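Beta-n-acetylhexosaminidase (PDB 4AZI) probably removes terminal beta-linked N-acetylglucosamine from glycan chains, as a family 20 catalytic module of the pneumococcal exo-enzyme StrH. Local coordinates at residues 231-237 with 258-264; 271-276 with 320-325; 355-361 with 394-400. The protein carries 2 engineered substitutions. All coordinates share one frame; numbering follows the deposited sequence.

Contact 1 of 3, residues 231-237 with 258-264; sequences FYYEDKD and NLASPQY
Phe231 meets Ala260 through its backbone: Phe231 O lies 3.4 Å from Ala260 CB, and a water accepting from Ala260 N also reaches that carbonyl, while the phenyl ring leads away. At Tyr232 the carbonyl presses on the same methyl, and Tyr232 CB comes 3.8 Å from Tyr264 CE2, at the edge of the Tyr264 ring; the Tyr232 hydroxyl is engaged elsewhere, by Phe241 N. Tyr233 has its CG anti to the backbone N (chi1 -177°), a torsion that carries the end of the ring toward Asn258. There the hydroxyl accepts a hydrogen bond from the backbone, Asn258 N to Tyr233 OH at 3.0 Å and 158°. Asn258 O sits over one face of that ring, offset toward its rim, and Leu259 CD2 touches the edge. Glu234 N returns a weak bond to Asn258 O, while Glu234 CG runs beside Asn258 CB at 3.5 Å, the two side chains pointing the same way.

Asp235 meets the second segment in two ways. Its OD1 accepts from Ser261 N (3.1 Å) on the syn lone pair, and a water links OD2, weakly, to Leu259 O. Its CB makes a CH-pi contact with Tyr264, 3.8 Å from the ring centroid and 19° off the normal. Asp237 CB ends the walk 3.4 Å from Tyr264 OH, its carboxylate paired with Lys268. Ser261 is the N-cap of the following helix: Ser261 OG accepts from Tyr264 N at 2.9 Å, and with the Asp235 bond to its backbone N both bonds converge on the N-cap residue.

The contact thus ties the loop between barrel strands 223-227 and 246-249 to the start of helix 262-267, where Leu265 backs Tyr232 and Ala260; Pro262 rests on Tyr249 of strand 246-249.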
loop_
_atom_site.group_PDB
_atom_site.type_symbol
_atom_site.label_atom_id
_atom_site.label_comp_id
_atom_site.label_asym_id
_atom_site.label_seq_id
_atom_site.Cartn_x
_atom_site.Cartn_y
_atom_site.Cartn_z
ATOM N N PHE A 231 10.936 -11.541 6.332
ATOM C CA PHE A 231 10.295 -12.755 6.837
ATOM C C PHE A 231 11.025 -14.031 6.427
ATOM O O PHE A 231 11.171 -14.322 5.236
ATOM C CB PHE A 231 8.821 -12.807 6.408
ATOM C CG PHE A 231 7.938 -11.824 7.135
ATOM C CD1 PHE A 231 7.954 -10.469 6.804
ATOM C CD2 PHE A 231 7.093 -12.251 8.156
ATOM C CE1 PHE A 231 7.146 -9.562 7.479
ATOM C CE2 PHE A 231 6.275 -11.353 8.829
ATOM C CZ PHE A 231 6.300 -10.003 8.492
ATOM N N TYR A 232 11.460 -14.790 7.426
ATOM C CA TYR A 232 12.191 -16.036 7.222
ATOM C C TYR A 232 13.306 -15.885 6.205
ATOM O O TYR A 232 13.357 -16.599 5.208
ATOM C CB TYR A 232 11.222 -17.166 6.854
ATOM C CG TYR A 232 10.320 -17.495 8.015
ATOM C CD1 TYR A 232 10.702 -18.436 8.964
ATOM C CD2 TYR A 232 9.103 -16.839 8.187
ATOM C CE1 TYR A 232 9.897 -18.720 10.046
ATOM C CE2 TYR A 232 8.286 -17.124 9.263
ATOM C CZ TYR A 232 8.692 -18.070 10.187
ATOM O OH TYR A 232 7.905 -18.363 11.262
ATOM N N TYR A 233 14.191 -14.927 6.460
ATOM C CA TYR A 233 15.280 -14.619 5.530
ATOM C C TYR A 233 16.067 -15.890 5.241
ATOM O O TYR A 233 16.304 -16.698 6.146
ATOM C CB TYR A 233 16.189 -13.532 6.112
ATOM C CG TYR A 233 17.304 -13.086 5.190
ATOM C CD1 TYR A 233 17.045 -12.269 4.084
ATOM C CD2 TYR A 233 18.622 -13.462 5.435
ATOM C CE1 TYR A 233 18.076 -11.844 3.247
ATOM C CE2 TYR A 233 19.656 -13.052 4.607
ATOM C CZ TYR A 233 19.381 -12.248 3.515
ATOM O OH TYR A 233 20.412 -11.849 2.700
ATOM N N GLU A 234 16.410 -16.070 3.967
ATOM C CA GLU A 234 17.188 -17.221 3.469
ATOM C C GLU A 234 16.589 -18.606 3.797
ATOM O O GLU A 234 17.325 -19.579 4.004
ATOM C CB GLU A 234 18.671 -17.105 3.882
ATOM C CG GLU A 234 19.639 -17.461 2.749
ATOM C CD GLU A 234 21.099 -17.185 3.076
ATOM O OE1 GLU A 234 21.393 -16.299 3.910
ATOM O OE2 GLU A 234 21.968 -17.856 2.488
ATOM N N ASP A 235 15.254 -18.674 3.819
ATOM C CA ASP A 235 14.481 -19.900 4.091
ATOM C C ASP A 235 14.859 -20.595 5.411
ATOM O O ASP A 235 14.808 -21.814 5.496
ATOM C CB ASP A 235 14.583 -20.919 2.929
ATOM C CG ASP A 235 14.149 -20.358 1.585
ATOM O OD1 ASP A 235 13.369 -19.372 1.541
ATOM O OD2 ASP A 235 14.587 -20.935 0.557
ATOM N N LYS A 236 15.246 -19.816 6.421
ATOM C CA LYS A 236 15.642 -20.347 7.731
ATOM C C LYS A 236 14.546 -20.039 8.743
ATOM O O LYS A 236 13.858 -19.031 8.621
ATOM C CB LYS A 236 16.965 -19.723 8.200
ATOM C CG LYS A 236 18.157 -19.913 7.261
ATOM C CD LYS A 236 18.801 -21.291 7.395
ATOM C CE LYS A 236 20.129 -21.369 6.640
ATOM N NZ LYS A 236 20.783 -22.719 6.697
ATOM N N ASP A 237 14.375 -20.894 9.745
ATOM C CA ASP A 237 13.279 -20.688 10.686
ATOM C C ASP A 237 13.669 -20.811 12.164
ATOM O O ASP A 237 12.848 -21.208 12.996
ATOM C CB ASP A 237 12.098 -21.608 10.345
ATOM C CG ASP A 237 12.397 -23.074 10.624
ATOM O OD1 ASP A 237 13.578 -23.418 10.841
ATOM O OD2 ASP A 237 11.446 -23.881 10.642
ATOM N N ASN A 258 19.186 -12.350 -0.007
ATOM C CA ASN A 258 18.685 -13.730 -0.077
ATOM C C ASN A 258 17.315 -13.973 0.563
ATOM O O ASN A 258 17.189 -14.740 1.523
ATOM C CB ASN A 258 19.703 -14.698 0.537
ATOM C CG ASN A 258 21.019 -14.727 -0.216
ATOM O OD1 ASN A 258 22.066 -14.978 0.371
ATOM N ND2 ASN A 258 20.971 -14.483 -1.521
ATOM N N LEU A 259 16.289 -13.355 -0.005
ATOM C CA LEU A 259 14.953 -13.410 0.587
ATOM C C LEU A 259 14.353 -14.811 0.559
ATOM O O LEU A 259 14.774 -15.662 -0.231
ATOM C CB LEU A 259 14.028 -12.393 -0.095
ATOM C CG LEU A 259 14.688 -11.036 -0.345
ATOM C CD1 LEU A 259 13.723 -10.051 -1.007
ATOM C CD2 LEU A 259 15.257 -10.486 0.965
ATOM N N ALA A 260 13.401 -15.060 1.453
ATOM C CA ALA A 260 12.624 -16.290 1.419
ATOM C C ALA A 260 11.896 -16.398 0.085
ATOM O O ALA A 260 11.501 -15.389 -0.504
ATOM C CB ALA A 260 11.632 -16.343 2.575
ATOM N N SER A 261 11.756 -17.620 -0.407
ATOM C CA SER A 261 10.998 -17.844 -1.622
ATOM C C SER A 261 9.513 -17.794 -1.283
ATOM O O SER A 261 9.137 -18.011 -0.121
ATOM C CB SER A 261 11.355 -19.198 -2.229
ATOM O OG SER A 261 10.931 -20.247 -1.382
ATOM N N PRO A 262 8.666 -17.509 -2.288
ATOM C CA PRO A 262 7.222 -17.597 -2.072
ATOM C C PRO A 262 6.817 -19.022 -1.708
ATOM O O PRO A 262 5.923 -19.203 -0.875
ATOM C CB PRO A 262 6.618 -17.193 -3.426
ATOM C CG PRO A 262 7.717 -16.557 -4.185
ATOM C CD PRO A 262 8.996 -17.133 -3.674
ATOM N N GLN A 263 7.472 -20.015 -2.322
ATOM C CA GLN A 263 7.255 -21.427 -1.964
ATOM C C GLN A 263 7.479 -21.645 -0.462
ATOM O O GLN A 263 6.636 -22.239 0.224
ATOM C CB GLN A 263 8.184 -22.366 -2.749
ATOM C CG GLN A 263 7.912 -22.481 -4.243
ATOM C CD GLN A 263 8.873 -21.651 -5.085
ATOM O OE1 GLN A 263 9.279 -20.561 -4.690
ATOM N NE2 GLN A 263 9.252 -22.178 -6.244
ATOM N N TYR A 264 8.620 -21.169 0.042
ATOM C CA TYR A 264 8.953 -21.325 1.455
ATOM C C TYR A 264 7.945 -20.651 2.396
ATOM O O TYR A 264 7.536 -21.246 3.390
ATOM C CB TYR A 264 10.370 -20.833 1.773
ATOM C CG TYR A 264 10.792 -21.207 3.179
ATOM C CD1 TYR A 264 11.342 -22.458 3.447
ATOM C CD2 TYR A 264 10.601 -20.330 4.246
ATOM C CE1 TYR A 264 11.718 -22.818 4.730
ATOM C CE2 TYR A 264 10.976 -20.677 5.534
ATOM C CZ TYR A 264 11.525 -21.926 5.769
ATOM O OH TYR A 264 11.896 -22.292 7.033
HETATM O O HOH W 1 12.814 -12.945 3.221
HETATM O O HOH W 2 12.495 -22.016 -0.859
HETATM O O HOH W 3 14.842 -18.539 -0.971
#

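Contact 2 of 3, residues 271-276 with 320-325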
loop_
_atom_site.group_PDB
_atom_site.type_symbol
_atom_site.label_atom_id
_atom_site.label_comp_id
_atom_site.label_asym_id
_atom_site.label_seq_id
_atom_site.Cartn_x
_atom_site.Cartn_y
_atom_site.Cartn_z
ATOM N N LYS A 271 -0.306 -16.072 3.364
ATOM C CA LYS A 271 -1.093 -15.684 2.195
ATOM C C LYS A 271 -0.477 -14.440 1.571
ATOM O O LYS A 271 0.122 -13.636 2.276
ATOM C CB LYS A 271 -2.537 -15.409 2.593
ATOM C CG LYS A 271 -3.272 -16.651 3.069
ATOM C CD LYS A 271 -4.108 -16.362 4.296
ATOM C CE LYS A 271 -5.501 -15.867 3.930
ATOM N NZ LYS A 271 -6.421 -16.961 3.504
ATOM N N PHE A 272 -0.633 -14.291 0.257
ATOM C CA PHE A 272 0.103 -13.275 -0.489
ATOM C C PHE A 272 -0.803 -12.249 -1.129
ATOM O O PHE A 272 -1.864 -12.596 -1.633
ATOM C CB PHE A 272 0.950 -13.926 -1.606
ATOM C CG PHE A 272 1.983 -14.899 -1.109
ATOM C CD1 PHE A 272 3.115 -14.452 -0.436
ATOM C CD2 PHE A 272 1.840 -16.262 -1.338
ATOM C CE1 PHE A 272 4.077 -15.335 0.010
ATOM C CE2 PHE A 272 2.799 -17.155 -0.892
ATOM C CZ PHE A 272 3.921 -16.690 -0.216
ATOM N N LEU A 273 -0.370 -10.993 -1.104
ATOM C CA LEU A 273 -0.853 -9.992 -2.040
ATOM C C LEU A 273 0.253 -9.852 -3.090
ATOM O O LEU A 273 1.363 -9.406 -2.766
ATOM C CB LEU A 273 -1.138 -8.654 -1.348
ATOM C CG LEU A 273 -1.578 -7.496 -2.281
ATOM C CD1 LEU A 273 -2.863 -7.827 -3.038
ATOM C CD2 LEU A 273 -1.724 -6.180 -1.526
ATOM N N ASN A 274 -0.045 -10.291 -4.321
ATOM C CA ASN A 274 0.949 -10.350 -5.412
ATOM C C ASN A 274 1.349 -8.953 -5.887
ATOM O O ASN A 274 0.660 -8.336 -6.692
ATOM C CB ASN A 274 0.426 -11.210 -6.575
ATOM C CG ASN A 274 1.437 -11.377 -7.710
ATOM O OD1 ASN A 274 2.613 -11.021 -7.590
ATOM N ND2 ASN A 274 0.972 -11.932 -8.824
ATOM N N THR A 275 2.482 -8.485 -5.378
ATOM C CA THR A 275 2.946 -7.124 -5.563
ATOM C C THR A 275 4.192 -7.138 -6.444
ATOM O O THR A 275 5.222 -6.548 -6.113
ATOM C CB THR A 275 3.241 -6.505 -4.186
ATOM O OG1 THR A 275 2.089 -6.688 -3.350
ATOM C CG2 THR A 275 3.559 -5.013 -4.277
ATOM N N ASN A 276 4.078 -7.823 -7.581
ATOM C CA ASN A 276 5.238 -8.140 -8.412
ATOM C C ASN A 276 6.027 -6.918 -8.817
ATOM O O ASN A 276 5.460 -5.977 -9.358
ATOM C CB ASN A 276 4.795 -8.891 -9.661
ATOM C CG ASN A 276 5.866 -9.805 -10.188
ATOM O OD1 ASN A 276 7.032 -9.433 -10.260
ATOM N ND2 ASN A 276 5.478 -11.023 -10.543
ATOM N N PRO A 320 -1.602 -19.687 -3.572
ATOM C CA PRO A 320 -2.740 -18.831 -3.229
ATOM C C PRO A 320 -2.359 -17.375 -3.000
ATOM O O PRO A 320 -1.478 -17.058 -2.196
ATOM C CB PRO A 320 -3.284 -19.467 -1.943
ATOM C CG PRO A 320 -2.938 -20.911 -2.097
ATOM C CD PRO A 320 -1.583 -20.914 -2.746
ATOM N N THR A 321 -3.009 -16.502 -3.751
ATOM C CA THR A 321 -2.872 -15.071 -3.566
ATOM C C THR A 321 -4.269 -14.566 -3.262
ATOM O O THR A 321 -5.247 -15.223 -3.625
ATOM C CB THR A 321 -2.307 -14.388 -4.823
ATOM O OG1 THR A 321 -3.249 -14.487 -5.906
ATOM C CG2 THR A 321 -1.014 -15.047 -5.231
ATOM N N VAL A 322 -4.367 -13.451 -2.549
ATOM C CA VAL A 322 -5.676 -12.816 -2.317
ATOM C C VAL A 322 -5.981 -11.807 -3.435
ATOM O O VAL A 322 -7.083 -11.257 -3.511
ATOM C CB VAL A 322 -5.771 -12.137 -0.927
ATOM C CG1 VAL A 322 -5.526 -13.143 0.192
ATOM C CG2 VAL A 322 -4.815 -10.946 -0.824
ATOM N N GLY A 323 -4.991 -11.582 -4.299
ATOM C CA GLY A 323 -5.089 -10.612 -5.384
ATOM C C GLY A 323 -3.731 -10.037 -5.749
ATOM O O GLY A 323 -2.702 -10.580 -5.363
ATOM N N SER A 324 -3.737 -8.915 -6.466
ATOM C CA SER A 324 -2.519 -8.340 -7.005
ATOM C C SER A 324 -2.490 -6.826 -6.892
ATOM O O SER A 324 -3.539 -6.165 -6.893
ATOM C CB SER A 324 -2.341 -8.748 -8.474
ATOM O OG SER A 324 -2.001 -10.114 -8.584
ATOM N N MET A 325 -1.277 -6.289 -6.808
ATOM C CA MET A 325 -1.062 -4.862 -6.644
ATOM C C MET A 325 -0.019 -4.335 -7.635
ATOM O O MET A 325 1.074 -4.878 -7.740
ATOM C CB MET A 325 -0.630 -4.576 -5.204
ATOM C CG MET A 325 -0.332 -3.115 -4.902
ATOM S SD MET A 325 -0.562 -2.727 -3.153
ATOM C CE MET A 325 0.879 -3.493 -2.423
HETATM O O HOH W 4 -3.288 -15.971 -0.378
HETATM O O HOH W 5 3.663 -4.036 -8.085
#
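Met325 and Leu273, two of the residues most buried here, meet nearly at right angles, with Leu273 CD2 3.8 Å from Met325 CE. The methionine chain bends at its end (chi3 74°), bringing the same methyl to 3.5 Å from Thr275 OG1, a hydroxyl that donates to Leu273 O and is hydrogen-bonded to Ser248 OG. The other leucine branch lies across the glycine backbone, Leu273 CD1 being 3.6 Å from Gly323 C. Phe272 adds a third large patch: Pro320 O stands at the edge of its ring, 3.5 Å from Phe272 CD2.

Three backbone hydrogen bonds join the segments. Val322 N gives to Phe272 O (2.8 Å, 167°) where the chain turns a corner. Asn274 N to Gly323 O (2.9 Å) and Met325 N to Asn274 O (2.8 Å) bracket the parallel pairing of Asn274 with Ser324, fixing the register there between TIM-barrel strands 271-282 and 321-329.

Met325 also touches Val12, Ser14 and Ser248 of other barrel strands, consistent with an inward position. Chemically, Leu273 packs opposite a mixed face, where Phe272 accompanies polar groups: Ser324 OG bonds Phe306 O, Thr321 OG1 bonds Lys9, and Asn274 ND2 reaches Phe306 O and Gln308 O weakly.

Contact 3 of 3, residues 355-361 with 394-400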
loop_
_atom_site.group_PDB
_atom_site.type_symbol
_atom_site.label_atom_id
_atom_site.label_comp_id
_atom_site.label_asym_id
_atom_site.label_seq_id
_atom_site.Cartn_x
_atom_site.Cartn_y
_atom_site.Cartn_z
ATOM N N ASP A 355 -11.102 -10.542 -16.834
ATOM C CA ASP A 355 -11.799 -11.495 -15.961
ATOM C C ASP A 355 -11.718 -11.136 -14.475
ATOM O O ASP A 355 -12.606 -11.488 -13.698
ATOM C CB ASP A 355 -11.263 -12.920 -16.168
ATOM C CG ASP A 355 -9.766 -12.955 -16.470
ATOM O OD1 ASP A 355 -9.239 -11.995 -17.082
ATOM O OD2 ASP A 355 -9.116 -13.958 -16.111
ATOM N N TYR A 356 -10.652 -10.442 -14.086
ATOM C CA TYR A 356 -10.432 -10.092 -12.686
ATOM C C TYR A 356 -10.990 -8.730 -12.296
ATOM O O TYR A 356 -11.381 -8.523 -11.151
ATOM C CB TYR A 356 -8.940 -10.168 -12.343
ATOM C CG TYR A 356 -8.426 -11.589 -12.277
ATOM C CD1 TYR A 356 -8.554 -12.344 -11.113
ATOM C CD2 TYR A 356 -7.821 -12.180 -13.385
ATOM C CE1 TYR A 356 -8.093 -13.646 -11.056
ATOM C CE2 TYR A 356 -7.353 -13.481 -13.334
ATOM C CZ TYR A 356 -7.492 -14.201 -12.169
ATOM O OH TYR A 356 -7.033 -15.490 -12.125
ATOM N N PHE A 357 -11.026 -7.813 -13.254
ATOM C CA PHE A 357 -11.463 -6.445 -13.000
ATOM C C PHE A 357 -12.948 -6.246 -13.249
ATOM O O PHE A 357 -13.510 -6.806 -14.194
ATOM C CB PHE A 357 -10.636 -5.472 -13.845
ATOM C CG PHE A 357 -9.221 -5.316 -13.361
ATOM C CD1 PHE A 357 -8.278 -6.322 -13.574
ATOM C CD2 PHE A 357 -8.834 -4.178 -12.663
ATOM C CE1 PHE A 357 -6.976 -6.185 -13.114
ATOM C CE2 PHE A 357 -7.531 -4.035 -12.202
ATOM C CZ PHE A 357 -6.600 -5.037 -12.428
ATOM N N ARG A 358 -13.576 -5.434 -12.401
ATOM C CA ARG A 358 -14.990 -5.100 -12.550
ATOM C C ARG A 358 -15.234 -4.253 -13.786
ATOM O O ARG A 358 -14.343 -3.524 -14.248
ATOM C CB ARG A 358 -15.510 -4.332 -11.326
ATOM C CG ARG A 358 -15.722 -5.174 -10.076
ATOM C CD ARG A 358 -16.379 -4.351 -8.978
ATOM N NE ARG A 358 -17.838 -4.384 -9.068
ATOM C CZ ARG A 358 -18.667 -3.576 -8.403
ATOM N NH1 ARG A 358 -18.192 -2.637 -7.585
ATOM N NH2 ARG A 358 -19.983 -3.711 -8.557
ATOM N N ALA A 359 -16.452 -4.359 -14.316
ATOM C CA ALA A 359 -16.968 -3.389 -15.277
ATOM C C ALA A 359 -17.053 -2.015 -14.605
ATOM O O ALA A 359 -16.903 -1.900 -13.386
ATOM C CB ALA A 359 -18.336 -3.832 -15.776
ATOM N N ASN A 360 -17.271 -0.972 -15.398
ATOM C CA ASN A 360 -17.377 0.384 -14.877
ATOM C C ASN A 360 -18.810 0.696 -14.460
ATOM O O ASN A 360 -19.703 0.806 -15.305
ATOM C CB ASN A 360 -16.872 1.398 -15.912
ATOM C CG ASN A 360 -16.939 2.835 -15.424
ATOM O OD1 ASN A 360 -17.354 3.125 -14.297
ATOM N ND2 ASN A 360 -16.526 3.754 -16.285
ATOM N N TYR A 361 -19.002 0.858 -13.155
ATOM C CA TYR A 361 -20.323 1.043 -12.561
ATOM C C TYR A 361 -20.677 2.493 -12.253
ATOM O O TYR A 361 -21.688 2.758 -11.595
ATOM C CB TYR A 361 -20.458 0.169 -11.301
ATOM C CG TYR A 361 -20.814 -1.253 -11.649
ATOM C CD1 TYR A 361 -22.145 -1.628 -11.828
ATOM C CD2 TYR A 361 -19.822 -2.219 -11.835
ATOM C CE1 TYR A 361 -22.484 -2.925 -12.170
ATOM C CE2 TYR A 361 -20.149 -3.518 -12.178
ATOM C CZ TYR A 361 -21.484 -3.861 -12.348
ATOM O OH TYR A 361 -21.821 -5.144 -12.694
ATOM N N ASN A 394 -27.296 -5.807 -13.089
ATOM C CA ASN A 394 -26.354 -6.857 -12.699
ATOM C C ASN A 394 -25.110 -6.205 -12.105
ATOM O O ASN A 394 -24.357 -5.536 -12.821
ATOM C CB ASN A 394 -25.983 -7.720 -13.913
ATOM C CG ASN A 394 -25.172 -8.956 -13.545
ATOM O OD1 ASN A 394 -24.537 -9.019 -12.493
ATOM N ND2 ASN A 394 -25.176 -9.945 -14.438
ATOM N N TYR A 395 -24.901 -6.404 -10.803
ATOM C CA TYR A 395 -23.760 -5.805 -10.099
ATOM C C TYR A 395 -22.490 -6.666 -10.145
ATOM O O TYR A 395 -21.448 -6.276 -9.615
ATOM C CB TYR A 395 -24.148 -5.448 -8.656
ATOM C CG TYR A 395 -25.129 -4.297 -8.582
ATOM C CD1 TYR A 395 -24.677 -2.978 -8.546
ATOM C CD2 TYR A 395 -26.510 -4.521 -8.566
ATOM C CE1 TYR A 395 -25.566 -1.916 -8.485
ATOM C CE2 TYR A 395 -27.409 -3.460 -8.507
ATOM C CZ TYR A 395 -26.930 -2.162 -8.466
ATOM O OH TYR A 395 -27.803 -1.097 -8.407
ATOM N N ASN A 396 -22.570 -7.803 -10.832
ATOM C CA ASN A 396 -21.502 -8.801 -10.826
ATOM C C ASN A 396 -20.691 -8.893 -12.121
ATOM O O ASN A 396 -20.008 -9.892 -12.349
ATOM C CB ASN A 396 -22.085 -10.183 -10.496
ATOM C CG ASN A 396 -22.988 -10.167 -9.278
ATOM O OD1 ASN A 396 -22.666 -9.570 -8.255
ATOM N ND2 ASN A 396 -24.120 -10.842 -9.383
ATOM N N LEU A 397 -20.768 -7.862 -12.966
ATOM C CA LEU A 397 -20.137 -7.917 -14.288
ATOM C C LEU A 397 -18.658 -7.518 -14.264
ATOM O O LEU A 397 -18.269 -6.574 -13.574
ATOM C CB LEU A 397 -20.922 -7.075 -15.314
ATOM C CG LEU A 397 -22.360 -7.549 -15.609
ATOM C CD1 LEU A 397 -23.151 -6.488 -16.358
ATOM C CD2 LEU A 397 -22.376 -8.868 -16.371
ATOM N N ASN A 398 -17.844 -8.263 -15.008
ATOM C CA ASN A 398 -16.417 -7.969 -15.120
ATOM C C ASN A 398 -16.149 -7.061 -16.317
ATOM O O ASN A 398 -17.079 -6.715 -17.055
ATOM C CB ASN A 398 -15.558 -9.252 -15.134
ATOM C CG ASN A 398 -15.772 -10.119 -16.371
ATOM O OD1 ASN A 398 -16.011 -9.625 -17.472
ATOM N ND2 ASN A 398 -15.658 -11.427 -16.190
ATOM N N ARG A 399 -14.887 -6.686 -16.504
ATOM C CA ARG A 399 -14.485 -5.746 -17.562
ATOM C C ARG A 399 -14.761 -6.244 -19.010
ATOM O O ARG A 399 -14.813 -5.450 -19.952
ATOM C CB ARG A 399 -13.016 -5.344 -17.360
ATOM C CG ARG A 399 -12.603 -4.060 -18.060
ATOM C CD ARG A 399 -11.236 -3.558 -17.608
ATOM N NE ARG A 399 -10.684 -2.607 -18.577
ATOM C CZ ARG A 399 -11.023 -1.319 -18.659
ATOM N NH1 ARG A 399 -11.910 -0.796 -17.824
ATOM N NH2 ARG A 399 -10.478 -0.550 -19.589
ATOM N N ASN A 400 -14.969 -7.544 -19.183
ATOM C CA ASN A 400 -15.374 -8.083 -20.486
ATOM C C ASN A 400 -16.775 -7.662 -20.918
ATOM O O ASN A 400 -17.104 -7.733 -22.102
ATOM C CB ASN A 400 -15.293 -9.607 -20.488
ATOM C CG ASN A 400 -13.869 -10.109 -20.545
ATOM O OD1 ASN A 400 -13.124 -9.766 -21.457
ATOM N ND2 ASN A 400 -13.482 -10.926 -19.564
HETATM O O HOH W 6 -14.609 -13.147 -14.295
HETATM O O HOH W 7 -14.015 -1.609 -15.988
HETATM O O HOH W 8 -18.689 -6.513 -10.590
#
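Tyr361 OH is held in two directions by the backbone of a single turn, the most distinctive feature of this contact. It donates to Asn394 O, with the oxygens 2.6 Å apart, and accepts from Leu397 N at 2.9 Å and 158°. Asn394 O lies near the ring plane, at its edge, so the ring points its hydroxyl end-on into the turn. Leu397 CB closes in at 3.4 Å from Tyr361 OH. The turn has its own internal brace, an Asx turn in which Asn394 OD1 accepts from Asn396 N.

Arg358 approaches the same turn from over the Tyr361 ring, with its NH2 above one face and offset toward the rim. Its chain bends near the end (chi3 88°), which brings Arg358 NH2 to 3.1 Å from Tyr395 O, on a lone pair in the carbonyl plane. A water also bridges Arg358 NE to Tyr395 O and Leu397 O.

Further along, the two backbones pair through a single bridge. Ala359 N gives to Leu397 O at 3.0 Å and an almost straight 176°, while Arg399 N gives to Phe357 O at a shorter 2.7 Å but a more bent angle. Asn398 makes a second Asx turn, its OD1 taking Asn400 N, and a water joins Asn398 ND2 to Asp355 O. Another water links Arg358 O with Arg399 NH1, whose guanidinium also forms a salt bridge with Asp351 of helix 339-352.

Leu405 of helix 402-414 packs against Ala359, Tyr361 and Leu397. The contact thus joins the loop before helix 362-368 to the one before helix 402-414. Its cohesion is mostly polar: carbonyls and amides that have no regular helix or strand to pair with are met by two side chains, two backbone bonds and several waters.

How the contacts relate
The three contacts come in series along the chain. Contacts 1 and 2 lie in the catalytic TIM barrel, their centres about 17 Å apart, and they touch: Pro262 O packs 3.3 Å from Phe272 CZ, where helix 262-267 leads into strand 271-282. Contact 1 involves a loop following strand 223-227, and contact 2 pairs the seventh and eighth strands; both lie near the bound inhibitor, the side chains of Leu259 and Thr275 each being about 7 Å from it. Contact 3, centred about 20 Å from contact 2 and 36 Å from contact 1, joins the loop between helices 339-352 and 362-368 to that between helices 380-391 and 402-414.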